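Local coordinates for conserved hypothetical secreted protein (Helicobacter pylori, PDB 4RNZ) that probably acts as a zinc-dependent endopeptidase of family M23 that trims peptidoglycan and so determines cell shape, at residues L9-F14 with Y26-Q31; E192-Y197 with P298-G303; G244-A247 with K251-E254; V253-N258 with L262-M267. One frame throughout, in Å; residues are numbered along the deposited sequence.

Contacts 2 and 4 are buried, contacts 1 and 3 only partly so; contacts 2, 3 and 4 all reach one curled antiparallel sheet of the M23 peptidase region, contact 2 by packing a loop on strand 299-306. Contact 1, within the N-terminal region, and contact 2 have no hydrogen bond across them and rest on apolar side chains, in contact 2 with a proline over an aromatic face. Contacts 3 and 4 share strand 252-257 and are built on paired backbone bonds, contact 3 adding a salt bridge nearer the surface and contact 4 a buried apolar layer. Contact 2 alone contains a zinc ligand, H301.

Contact 1. Residues L9-F14 with Y26-Q31; sequences LTLLGF and YNLSSQ
The phenol ring of Y26 is met near its hydroxyl by the two methyl groups of L12, both coming from one side of the ring plane. CD2 is nearer the oxygen, 3.5 Å from Y26 OH, while CD1 lies 3.9 Å from Y26 CZ and approaches obliquely. The two side chains cross at about a right angle, so the leucine fork comes across the CZ-OH part of the ring. L12 turns its CG away from its own backbone N (chi1 -159°), which carries both methyls toward the ring. A second, looser apolar touch is made by L11, whose CD2 stands 4.4 Å from L28 CD1. No hydrogen bond joins the two segments. Residues 9-14 are instead ordered locally: T10 is the N-cap of helix 11-17, its OG1 accepting from G13 N at 2.9 Å with an N-H...O angle of 161°. S29 plays the same part for helix 30-36, its OG taking a bond from D32 N. The contact thus joins the start of helix 11-17 to the end of helix 23-26 and the linker that follows; Y25 of that helix also packs on L11 and L12, and helix 30-36 carries the zinc ligand E34.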
loop_
_atom_site.group_PDB
_atom_site.type_symbol
_atom_site.label_atom_id
_atom_site.label_comp_id
_atom_site.label_asym_id
_atom_site.label_seq_id
_atom_site.Cartn_x
_atom_site.Cartn_y
_atom_site.Cartn_z
ATOM N N LEU A 9 -6.415 11.101 15.747
ATOM C CA LEU A 9 -5.822 10.576 16.978
ATOM C C LEU A 9 -4.593 9.674 16.774
ATOM O O LEU A 9 -4.433 9.055 15.735
ATOM C CB LEU A 9 -6.882 9.839 17.768
ATOM C CG LEU A 9 -8.056 10.698 18.243
ATOM C CD1 LEU A 9 -9.010 9.853 19.074
ATOM C CD2 LEU A 9 -7.572 11.922 19.019
ATOM N N THR A 10 -3.697 9.656 17.752
ATOM C CA THR A 10 -2.697 8.610 17.871
ATOM C C THR A 10 -3.299 7.481 18.731
ATOM O O THR A 10 -4.374 7.639 19.287
ATOM C CB THR A 10 -1.448 9.121 18.590
ATOM O OG1 THR A 10 -1.855 9.740 19.827
ATOM C CG2 THR A 10 -0.702 10.129 17.724
ATOM N N LEU A 11 -2.605 6.353 18.838
ATOM C CA LEU A 11 -3.070 5.296 19.726
ATOM C C LEU A 11 -3.193 5.900 21.136
ATOM O O LEU A 11 -4.205 5.790 21.795
ATOM C CB LEU A 11 -2.119 4.099 19.682
ATOM C CG LEU A 11 -2.385 3.001 20.703
ATOM C CD1 LEU A 11 -3.815 2.456 20.576
ATOM C CD2 LEU A 11 -1.356 1.896 20.581
ATOM N N LEU A 12 -2.167 6.618 21.558
ATOM C CA LEU A 12 -2.133 7.180 22.905
ATOM C C LEU A 12 -3.292 8.155 23.131
ATOM O O LEU A 12 -4.002 8.100 24.153
ATOM C CB LEU A 12 -0.776 7.847 23.099
ATOM C CG LEU A 12 -0.175 8.145 24.448
ATOM C CD1 LEU A 12 -0.263 6.959 25.396
ATOM C CD2 LEU A 12 1.274 8.565 24.188
ATOM N N GLY A 13 -3.514 9.025 22.156
ATOM C CA GLY A 13 -4.642 9.924 22.208
ATOM C C GLY A 13 -5.943 9.161 22.279
ATOM O O GLY A 13 -6.846 9.576 22.974
ATOM N N PHE A 14 -6.051 8.030 21.567
ATOM C CA PHE A 14 -7.269 7.231 21.635
ATOM C C PHE A 14 -7.445 6.626 23.042
ATOM O O PHE A 14 -8.560 6.570 23.583
ATOM C CB PHE A 14 -7.239 6.144 20.544
ATOM C CG PHE A 14 -8.452 5.273 20.509
ATOM C CD1 PHE A 14 -9.603 5.680 19.841
ATOM C CD2 PHE A 14 -8.444 4.032 21.126
ATOM C CE1 PHE A 14 -10.717 4.864 19.813
ATOM C CE2 PHE A 14 -9.559 3.215 21.096
ATOM C CZ PHE A 14 -10.698 3.625 20.451
ATOM N N TYR A 26 2.636 2.652 26.828
ATOM C CA TYR A 26 4.018 2.875 27.274
ATOM C C TYR A 26 4.756 1.580 27.519
ATOM O O TYR A 26 5.948 1.486 27.213
ATOM C CB TYR A 26 4.062 3.779 28.510
ATOM C CG TYR A 26 3.599 5.194 28.250
ATOM C CD1 TYR A 26 4.234 5.985 27.310
ATOM C CD2 TYR A 26 2.529 5.747 28.949
ATOM C CE1 TYR A 26 3.821 7.287 27.062
ATOM C CE2 TYR A 26 2.113 7.051 28.710
ATOM C CZ TYR A 26 2.759 7.811 27.766
ATOM O OH TYR A 26 2.353 9.103 27.518
ATOM N N ASN A 27 4.045 0.567 28.033
ATOM C CA ASN A 27 4.629 -0.759 28.239
ATOM C C ASN A 27 4.953 -1.543 26.990
ATOM O O ASN A 27 5.610 -2.563 27.080
ATOM C CB ASN A 27 3.722 -1.643 29.111
ATOM C CG ASN A 27 3.801 -1.291 30.577
ATOM O OD1 ASN A 27 2.823 -1.434 31.317
ATOM N ND2 ASN A 27 4.973 -0.841 31.015
ATOM N N LEU A 28 4.485 -1.111 25.826
ATOM C CA LEU A 28 4.790 -1.856 24.606
ATOM C C LEU A 28 6.273 -1.835 24.333
ATOM O O LEU A 28 6.946 -0.841 24.619
ATOM C CB LEU A 28 4.058 -1.244 23.411
ATOM C CG LEU A 28 2.537 -1.354 23.460
ATOM C CD1 LEU A 28 1.854 -0.572 22.334
ATOM C CD2 LEU A 28 2.103 -2.813 23.442
ATOM N N SER A 29 6.766 -2.919 23.735
ATOM C CA SER A 29 8.126 -2.982 23.244
ATOM C C SER A 29 8.290 -1.898 22.196
ATOM O O SER A 29 7.301 -1.376 21.687
ATOM C CB SER A 29 8.390 -4.340 22.617
ATOM O OG SER A 29 7.583 -4.524 21.471
ATOM N N SER A 30 9.524 -1.541 21.871
ATOM C CA SER A 30 9.723 -0.490 20.884
ATOM C C SER A 30 9.290 -0.960 19.491
ATOM O O SER A 30 8.855 -0.145 18.675
ATOM C CB SER A 30 11.169 0.003 20.867
ATOM O OG SER A 30 12.023 -1.074 20.625
ATOM N N GLN A 31 9.398 -2.254 19.233
ATOM C CA GLN A 31 8.908 -2.848 17.988
ATOM C C GLN A 31 7.381 -2.712 17.906
ATOM O O GLN A 31 6.856 -2.296 16.887
ATOM C CB GLN A 31 9.308 -4.322 17.876
ATOM C CG GLN A 31 10.816 -4.568 17.809
ATOM C CD GLN A 31 11.481 -4.718 19.179
ATOM O OE1 GLN A 31 10.879 -4.442 20.228
ATOM N NE2 GLN A 31 12.744 -5.148 19.174
#

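Contact 2. Residues E192-Y197 with P298-G303; sequences ETPVKY and PHLHFG. With ZN (zinc ion), chain B.
P194 puts its ring between two side chains of strand 299-306. Its CG lies over one face of the F302 ring, 4.0 Å from the centroid and only 12° off the normal, a CH-pi contact, and the same atom reaches L300 CD2 at 3.7 Å. CD of the proline also leans toward the ring, 4.2 Å from F302 CD2. One residue on, V195 adds its CG1 branch, 3.9 Å from L300 CD2, and the valine and leucine side chains run antiparallel where they pass. That one leucine methyl therefore fills the notch between proline and valine. Two residues apart on the strand, L300 and F302 leave by the same face; with CG anti to the backbone N (chi1 168° and 178°) each reaches on toward the loop. No hydrogen bond crosses between the segments; Y224 and Y264 extend the apolar layer around P194. H301, placed between L300 and F302, projects from the other face of the strand, where its ND1 binds the zinc ion at 2.0 Å. H299-L300-H301 is the HxH motif of M23 peptidases: H301 with H219 and D223 gives the family's His, Asp, His zinc ligands, while E34 of the N-terminal region takes the fourth place.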
loop_
_atom_site.group_PDB
_atom_site.type_symbol
_atom_site.label_atom_id
_atom_site.label_comp_id
_atom_site.label_asym_id
_atom_site.label_seq_id
_atom_site.Cartn_x
_atom_site.Cartn_y
_atom_site.Cartn_z
ATOM N N GLU A 192 17.282 4.306 -3.445
ATOM C CA GLU A 192 18.663 4.262 -2.940
ATOM C C GLU A 192 18.612 4.131 -1.440
ATOM O O GLU A 192 17.760 4.724 -0.793
ATOM C CB GLU A 192 19.394 5.557 -3.265
ATOM C CG GLU A 192 19.823 5.650 -4.703
ATOM C CD GLU A 192 20.544 6.942 -5.036
ATOM O OE1 GLU A 192 20.653 7.863 -4.177
ATOM O OE2 GLU A 192 21.009 7.043 -6.193
ATOM N N THR A 193 19.537 3.366 -0.890
ATOM C CA THR A 193 19.675 3.237 0.533
ATOM C C THR A 193 19.887 4.628 1.132
ATOM O O THR A 193 20.762 5.338 0.689
ATOM C CB THR A 193 20.879 2.354 0.835
ATOM O OG1 THR A 193 20.650 1.061 0.277
ATOM C CG2 THR A 193 21.088 2.234 2.298
ATOM N N PRO A 194 19.061 5.019 2.131
ATOM C CA PRO A 194 18.983 6.413 2.578
ATOM C C PRO A 194 19.945 6.814 3.684
ATOM O O PRO A 194 19.895 7.954 4.121
ATOM C CB PRO A 194 17.544 6.526 3.110
ATOM C CG PRO A 194 17.219 5.167 3.598
ATOM C CD PRO A 194 17.973 4.203 2.701
ATOM N N VAL A 195 20.792 5.895 4.140
ATOM C CA VAL A 195 21.684 6.166 5.279
ATOM C C VAL A 195 22.897 5.243 5.203
ATOM O O VAL A 195 22.846 4.187 4.543
ATOM C CB VAL A 195 20.943 5.954 6.621
ATOM C CG1 VAL A 195 20.679 4.474 6.886
ATOM C CG2 VAL A 195 21.699 6.569 7.782
ATOM N N LYS A 196 24.004 5.654 5.819
ATOM C CA LYS A 196 25.141 4.752 5.949
ATOM C C LYS A 196 24.917 3.929 7.199
ATOM O O LYS A 196 25.008 4.432 8.292
ATOM C CB LYS A 196 26.469 5.511 6.075
ATOM C CG LYS A 196 27.662 4.576 5.920
ATOM C CD LYS A 196 27.987 4.401 4.447
ATOM C CE LYS A 196 29.107 3.383 4.174
ATOM N NZ LYS A 196 29.397 3.427 2.705
ATOM N N TYR A 197 24.581 2.669 7.035
ATOM C CA TYR A 197 24.251 1.831 8.177
ATOM C C TYR A 197 25.416 0.929 8.505
ATOM O O TYR A 197 26.194 0.608 7.612
ATOM C CB TYR A 197 23.016 0.997 7.887
ATOM C CG TYR A 197 23.135 0.023 6.755
ATOM C CD1 TYR A 197 22.803 0.389 5.453
ATOM C CD2 TYR A 197 23.536 -1.287 6.992
ATOM C CE1 TYR A 197 22.898 -0.526 4.404
ATOM C CE2 TYR A 197 23.626 -2.219 5.965
ATOM C CZ TYR A 197 23.297 -1.833 4.678
ATOM O OH TYR A 197 23.399 -2.745 3.674
ATOM N N PRO A 298 20.827 3.998 18.370
ATOM C CA PRO A 298 20.210 4.777 17.290
ATOM C C PRO A 298 19.990 3.953 16.012
ATOM O O PRO A 298 20.786 3.082 15.688
ATOM C CB PRO A 298 21.203 5.919 17.059
ATOM C CG PRO A 298 22.502 5.412 17.584
ATOM C CD PRO A 298 22.174 4.490 18.710
ATOM N N HIS A 299 18.877 4.199 15.336
ATOM C CA HIS A 299 18.605 3.596 14.023
ATOM C C HIS A 299 17.638 4.454 13.216
ATOM O O HIS A 299 16.919 5.280 13.760
ATOM C CB HIS A 299 18.044 2.160 14.173
ATOM C CG HIS A 299 16.684 2.097 14.805
ATOM N ND1 HIS A 299 16.472 2.368 16.138
ATOM C CD2 HIS A 299 15.466 1.795 14.285
ATOM C CE1 HIS A 299 15.183 2.243 16.414
ATOM N NE2 HIS A 299 14.551 1.893 15.307
ATOM N N LEU A 300 17.666 4.279 11.906
ATOM C CA LEU A 300 16.654 4.835 11.006
ATOM C C LEU A 300 15.657 3.715 10.731
ATOM O O LEU A 300 16.045 2.640 10.290
ATOM C CB LEU A 300 17.290 5.286 9.695
ATOM C CG LEU A 300 16.303 5.607 8.566
ATOM C CD1 LEU A 300 15.464 6.812 8.961
ATOM C CD2 LEU A 300 17.058 5.826 7.285
ATOM N N HIS A 301 14.382 3.967 10.986
ATOM C CA HIS A 301 13.341 3.086 10.488
ATOM C C HIS A 301 12.938 3.634 9.111
ATOM O O HIS A 301 12.499 4.782 9.017
ATOM C CB HIS A 301 12.150 3.045 11.442
ATOM C CG HIS A 301 10.967 2.331 10.877
ATOM N ND1 HIS A 301 10.646 1.046 11.235
ATOM C CD2 HIS A 301 10.065 2.698 9.940
ATOM C CE1 HIS A 301 9.584 0.652 10.552
ATOM N NE2 HIS A 301 9.211 1.639 9.759
ATOM N N PHE A 302 13.106 2.818 8.066
ATOM C CA PHE A 302 12.808 3.189 6.683
ATOM C C PHE A 302 11.656 2.340 6.189
ATOM O O PHE A 302 11.778 1.122 6.091
ATOM C CB PHE A 302 14.042 3.008 5.776
ATOM C CG PHE A 302 13.809 3.329 4.294
ATOM C CD1 PHE A 302 13.155 4.486 3.890
ATOM C CD2 PHE A 302 14.252 2.458 3.315
ATOM C CE1 PHE A 302 12.958 4.775 2.546
ATOM C CE2 PHE A 302 14.072 2.741 1.977
ATOM C CZ PHE A 302 13.406 3.895 1.588
ATOM N N GLY A 303 10.531 2.989 5.921
ATOM C CA GLY A 303 9.324 2.302 5.476
ATOM C C GLY A 303 8.871 2.700 4.081
ATOM O O GLY A 303 9.000 3.859 3.686
HETATM ZN ZN ZN B . 11.464 -0.414 12.359
#

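Contact 3. Residues G244-A247 with K251-E254; sequences GVKA and KVVE
A short antiparallel beta ladder within the M23 peptidase region joins these segments, the chain turning back through the three residues between them. G244 and V252 form its hydrogen-bonded pair, with G244 N giving to V252 O at 3.0 Å and V252 N giving to G244 O at 2.8 Å; the second bond is nearly linear at the acceptor, with a C=O...N angle of 173°. The same carbonyl oxygen is also approached by K251 CA at 3.3 Å, a CA-H...O contact. V245 and K251 make up the next, non-hydrogen-bonded pair, and there the valine branch CG2 lies 4.1 Å from K251 CG, an oblique touch between aliphatic parts. The ammonium of K251 goes on to the backbone oxygen of S268. On the other face of the ladder, V252 CG1 fits between its own backbone N and carbonyl carbon (chi1 53°), and from there it meets K246 CG at 4.1 Å. Beyond this point the lysine chain stays extended, passing over the valine to E254, with which it crosses at about a right angle. K246 makes a cation-pi contact with F242, while R261 engages one carboxylate oxygen of E254, OE1, so that the buried glutamate is held by two cations. K246 NZ forms its salt bridge with the other oxygen, E254 OE2, at 3.2 Å, coming from above the carboxylate plane, 44° out of it.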
loop_
_atom_site.group_PDB
_atom_site.type_symbol
_atom_site.label_atom_id
_atom_site.label_comp_id
_atom_site.label_asym_id
_atom_site.label_seq_id
_atom_site.Cartn_x
_atom_site.Cartn_y
_atom_site.Cartn_z
ATOM N N GLY A 244 7.103 15.661 11.350
ATOM C CA GLY A 244 6.900 16.037 12.740
ATOM C C GLY A 244 7.086 14.830 13.616
ATOM O O GLY A 244 7.840 13.928 13.255
ATOM N N VAL A 245 6.392 14.789 14.753
ATOM C CA VAL A 245 6.584 13.715 15.709
ATOM C C VAL A 245 5.379 12.788 15.659
ATOM O O VAL A 245 4.247 13.265 15.623
ATOM C CB VAL A 245 6.758 14.266 17.138
ATOM C CG1 VAL A 245 6.951 13.133 18.134
ATOM C CG2 VAL A 245 7.930 15.236 17.198
ATOM N N LYS A 246 5.623 11.479 15.657
ATOM C CA LYS A 246 4.561 10.477 15.809
ATOM C C LYS A 246 4.965 9.500 16.889
ATOM O O LYS A 246 6.054 8.905 16.830
ATOM C CB LYS A 246 4.295 9.736 14.491
ATOM C CG LYS A 246 3.509 10.578 13.504
ATOM C CD LYS A 246 2.960 9.788 12.322
ATOM C CE LYS A 246 2.017 10.668 11.511
ATOM N NZ LYS A 246 1.619 10.100 10.192
ATOM N N ALA A 247 4.106 9.327 17.895
ATOM C CA ALA A 247 4.430 8.432 18.977
ATOM C C ALA A 247 4.835 7.104 18.371
ATOM O O ALA A 247 4.114 6.581 17.535
ATOM C CB ALA A 247 3.226 8.246 19.889
ATOM N N LYS A 251 10.624 11.651 15.656
ATOM C CA LYS A 251 10.598 12.550 14.498
ATOM C C LYS A 251 10.620 11.750 13.203
ATOM O O LYS A 251 11.440 10.846 13.037
ATOM C CB LYS A 251 11.774 13.540 14.503
ATOM C CG LYS A 251 11.635 14.631 15.549
ATOM C CD LYS A 251 12.787 15.615 15.538
ATOM C CE LYS A 251 12.938 16.282 16.889
ATOM N NZ LYS A 251 14.053 17.256 16.817
ATOM N N VAL A 252 9.744 12.120 12.287
ATOM C CA VAL A 252 9.561 11.370 11.070
ATOM C C VAL A 252 9.214 12.291 9.892
ATOM O O VAL A 252 8.554 13.331 10.031
ATOM C CB VAL A 252 8.511 10.253 11.293
ATOM C CG1 VAL A 252 7.224 10.826 11.863
ATOM C CG2 VAL A 252 8.221 9.506 10.003
ATOM N N VAL A 253 9.713 11.923 8.726
ATOM C CA VAL A 253 9.367 12.580 7.475
ATOM C C VAL A 253 8.737 11.524 6.598
ATOM O O VAL A 253 9.216 10.382 6.545
ATOM C CB VAL A 253 10.635 13.092 6.743
ATOM C CG1 VAL A 253 10.305 13.566 5.325
ATOM C CG2 VAL A 253 11.302 14.193 7.550
ATOM N N GLU A 254 7.680 11.921 5.900
ATOM C CA GLU A 254 6.978 11.070 4.960
ATOM C C GLU A 254 6.990 11.796 3.641
ATOM O O GLU A 254 6.718 12.990 3.584
ATOM C CB GLU A 254 5.537 10.797 5.434
ATOM C CG GLU A 254 5.497 10.207 6.844
ATOM C CD GLU A 254 4.118 9.669 7.233
ATOM O OE1 GLU A 254 3.183 9.821 6.428
ATOM O OE2 GLU A 254 3.993 9.097 8.344
#

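Contact 4. Residues V253-N258 with L262-M267; sequences VEIHLN and LVYAHM
V253 and M267 meet on one face of the beta hairpin formed by strands 252-257 and 260-267, part of the curled antiparallel sheet of the M23 peptidase region. Followed outward, the valine first brings CB to 3.9 Å from M267 CE. Its CG2 branch, anti to the carbonyl carbon, then closes to 3.6 Å from the same methyl and 4.1 Å from the sulfur SD. The methionine chain, extended beyond CG, crosses the valine obliquely and reaches it with its end.

Beneath these side chains, V253 with Y264 and I255 with L262 are hydrogen-bonded pairs, each joined by two backbone bonds; L262 N to I255 O is the shortest of the four at 2.8 Å. In the pair between them, which is non-hydrogen-bonded, E254 and V263 run alongside each other, CG of the glutamate 4.1 Å from CG2 of the valine, on the face that also carries V252 and comes near H301. E254 CA also makes a CA-H...O contact with L262 O.

Back on the V253 face, I255 sends CD1 obliquely to Y264 CE1, 3.9 Å away. The tyrosine hydroxyl bonds with the backbone N of A235, tying the far end of the ring to a neighbouring loop, while the ring packs against F302. At the near end of that ring, V253 O lies in the plane at its edge, 3.5 Å from Y264 CD1.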
loop_
_atom_site.group_PDB
_atom_site.type_symbol
_atom_site.label_atom_id
_atom_site.label_comp_id
_atom_site.label_asym_id
_atom_site.label_seq_id
_atom_site.Cartn_x
_atom_site.Cartn_y
_atom_site.Cartn_z
ATOM N N VAL A 253 9.713 11.923 8.726
ATOM C CA VAL A 253 9.367 12.580 7.475
ATOM C C VAL A 253 8.737 11.524 6.598
ATOM O O VAL A 253 9.216 10.382 6.545
ATOM C CB VAL A 253 10.635 13.092 6.743
ATOM C CG1 VAL A 253 10.305 13.566 5.325
ATOM C CG2 VAL A 253 11.302 14.193 7.550
ATOM N N GLU A 254 7.680 11.921 5.900
ATOM C CA GLU A 254 6.978 11.070 4.960
ATOM C C GLU A 254 6.990 11.796 3.641
ATOM O O GLU A 254 6.718 12.990 3.584
ATOM C CB GLU A 254 5.537 10.797 5.434
ATOM C CG GLU A 254 5.497 10.207 6.844
ATOM C CD GLU A 254 4.118 9.669 7.233
ATOM O OE1 GLU A 254 3.183 9.821 6.428
ATOM O OE2 GLU A 254 3.993 9.097 8.344
ATOM N N ILE A 255 7.362 11.065 2.600
ATOM C CA ILE A 255 7.468 11.586 1.254
ATOM C C ILE A 255 6.627 10.725 0.331
ATOM O O ILE A 255 6.620 9.499 0.458
ATOM C CB ILE A 255 8.947 11.577 0.798
ATOM C CG1 ILE A 255 9.718 12.673 1.535
ATOM C CG2 ILE A 255 9.062 11.755 -0.717
ATOM C CD1 ILE A 255 11.217 12.410 1.654
ATOM N N HIS A 256 5.936 11.371 -0.612
ATOM C CA HIS A 256 5.085 10.682 -1.576
ATOM C C HIS A 256 5.599 10.829 -2.993
ATOM O O HIS A 256 6.044 11.911 -3.400
ATOM C CB HIS A 256 3.673 11.251 -1.557
ATOM C CG HIS A 256 2.979 11.099 -0.252
ATOM N ND1 HIS A 256 3.326 11.830 0.863
ATOM C CD2 HIS A 256 1.955 10.303 0.125
ATOM C CE1 HIS A 256 2.551 11.486 1.875
ATOM N NE2 HIS A 256 1.701 10.574 1.450
ATOM N N LEU A 257 5.505 9.735 -3.740
ATOM C CA LEU A 257 5.887 9.704 -5.138
ATOM C C LEU A 257 5.025 8.665 -5.811
ATOM O O LEU A 257 5.121 7.466 -5.496
ATOM C CB LEU A 257 7.380 9.348 -5.305
ATOM C CG LEU A 257 7.869 9.314 -6.759
ATOM C CD1 LEU A 257 7.868 10.709 -7.374
ATOM C CD2 LEU A 257 9.256 8.694 -6.864
ATOM N N ASN A 258 4.199 9.115 -6.760
ATOM C CA ASN A 258 3.252 8.244 -7.438
ATOM C C ASN A 258 2.462 7.455 -6.380
ATOM O O ASN A 258 1.929 8.058 -5.473
ATOM C CB ASN A 258 3.958 7.348 -8.456
ATOM C CG ASN A 258 4.699 8.145 -9.532
ATOM O OD1 ASN A 258 4.480 9.337 -9.706
ATOM N ND2 ASN A 258 5.569 7.477 -10.256
ATOM N N LEU A 262 6.937 6.962 1.499
ATOM C CA LEU A 262 8.240 6.577 2.052
ATOM C C LEU A 262 8.399 7.243 3.414
ATOM O O LEU A 262 8.238 8.448 3.538
ATOM C CB LEU A 262 9.380 6.971 1.096
ATOM C CG LEU A 262 9.382 6.271 -0.277
ATOM C CD1 LEU A 262 8.599 7.067 -1.310
ATOM C CD2 LEU A 262 10.785 6.057 -0.810
ATOM N N VAL A 263 8.723 6.439 4.423
ATOM C CA VAL A 263 8.741 6.886 5.823
ATOM C C VAL A 263 10.152 6.791 6.387
ATOM O O VAL A 263 10.778 5.760 6.264
ATOM C CB VAL A 263 7.804 5.988 6.646
ATOM C CG1 VAL A 263 7.973 6.203 8.151
ATOM C CG2 VAL A 263 6.363 6.221 6.211
ATOM N N TYR A 264 10.621 7.856 7.024
ATOM C CA TYR A 264 11.960 7.929 7.593
ATOM C C TYR A 264 11.839 8.362 9.035
ATOM O O TYR A 264 11.614 9.541 9.288
ATOM C CB TYR A 264 12.757 8.996 6.853
ATOM C CG TYR A 264 12.868 8.762 5.378
ATOM C CD1 TYR A 264 11.851 9.141 4.522
ATOM C CD2 TYR A 264 13.997 8.173 4.841
ATOM C CE1 TYR A 264 11.950 8.921 3.148
ATOM C CE2 TYR A 264 14.110 7.956 3.481
ATOM C CZ TYR A 264 13.092 8.344 2.637
ATOM O OH TYR A 264 13.205 8.105 1.293
ATOM N N ALA A 265 11.996 7.431 9.975
ATOM C CA ALA A 265 11.647 7.683 11.370
ATOM C C ALA A 265 12.820 7.538 12.335
ATOM O O ALA A 265 13.834 6.904 12.033
ATOM C CB ALA A 265 10.507 6.760 11.805
ATOM N N HIS A 266 12.595 8.108 13.518
ATOM C CA HIS A 266 13.515 8.188 14.630
ATOM C C HIS A 266 14.603 9.240 14.421
ATOM O O HIS A 266 15.707 9.077 14.903
ATOM C CB HIS A 266 14.134 6.821 14.959
ATOM C CG HIS A 266 13.118 5.763 15.258
ATOM N ND1 HIS A 266 12.292 5.819 16.357
ATOM C CD2 HIS A 266 12.781 4.634 14.592
ATOM C CE1 HIS A 266 11.493 4.769 16.358
ATOM N NE2 HIS A 266 11.767 4.039 15.294
ATOM N N MET A 267 14.289 10.319 13.730
ATOM C CA MET A 267 15.293 11.308 13.409
ATOM C C MET A 267 15.641 12.135 14.652
ATOM O O MET A 267 14.799 12.322 15.528
ATOM C CB MET A 267 14.798 12.234 12.311
ATOM C CG MET A 267 14.532 11.562 10.988
ATOM S SD MET A 267 14.463 12.815 9.716
ATOM C CE MET A 267 13.879 11.759 8.406
#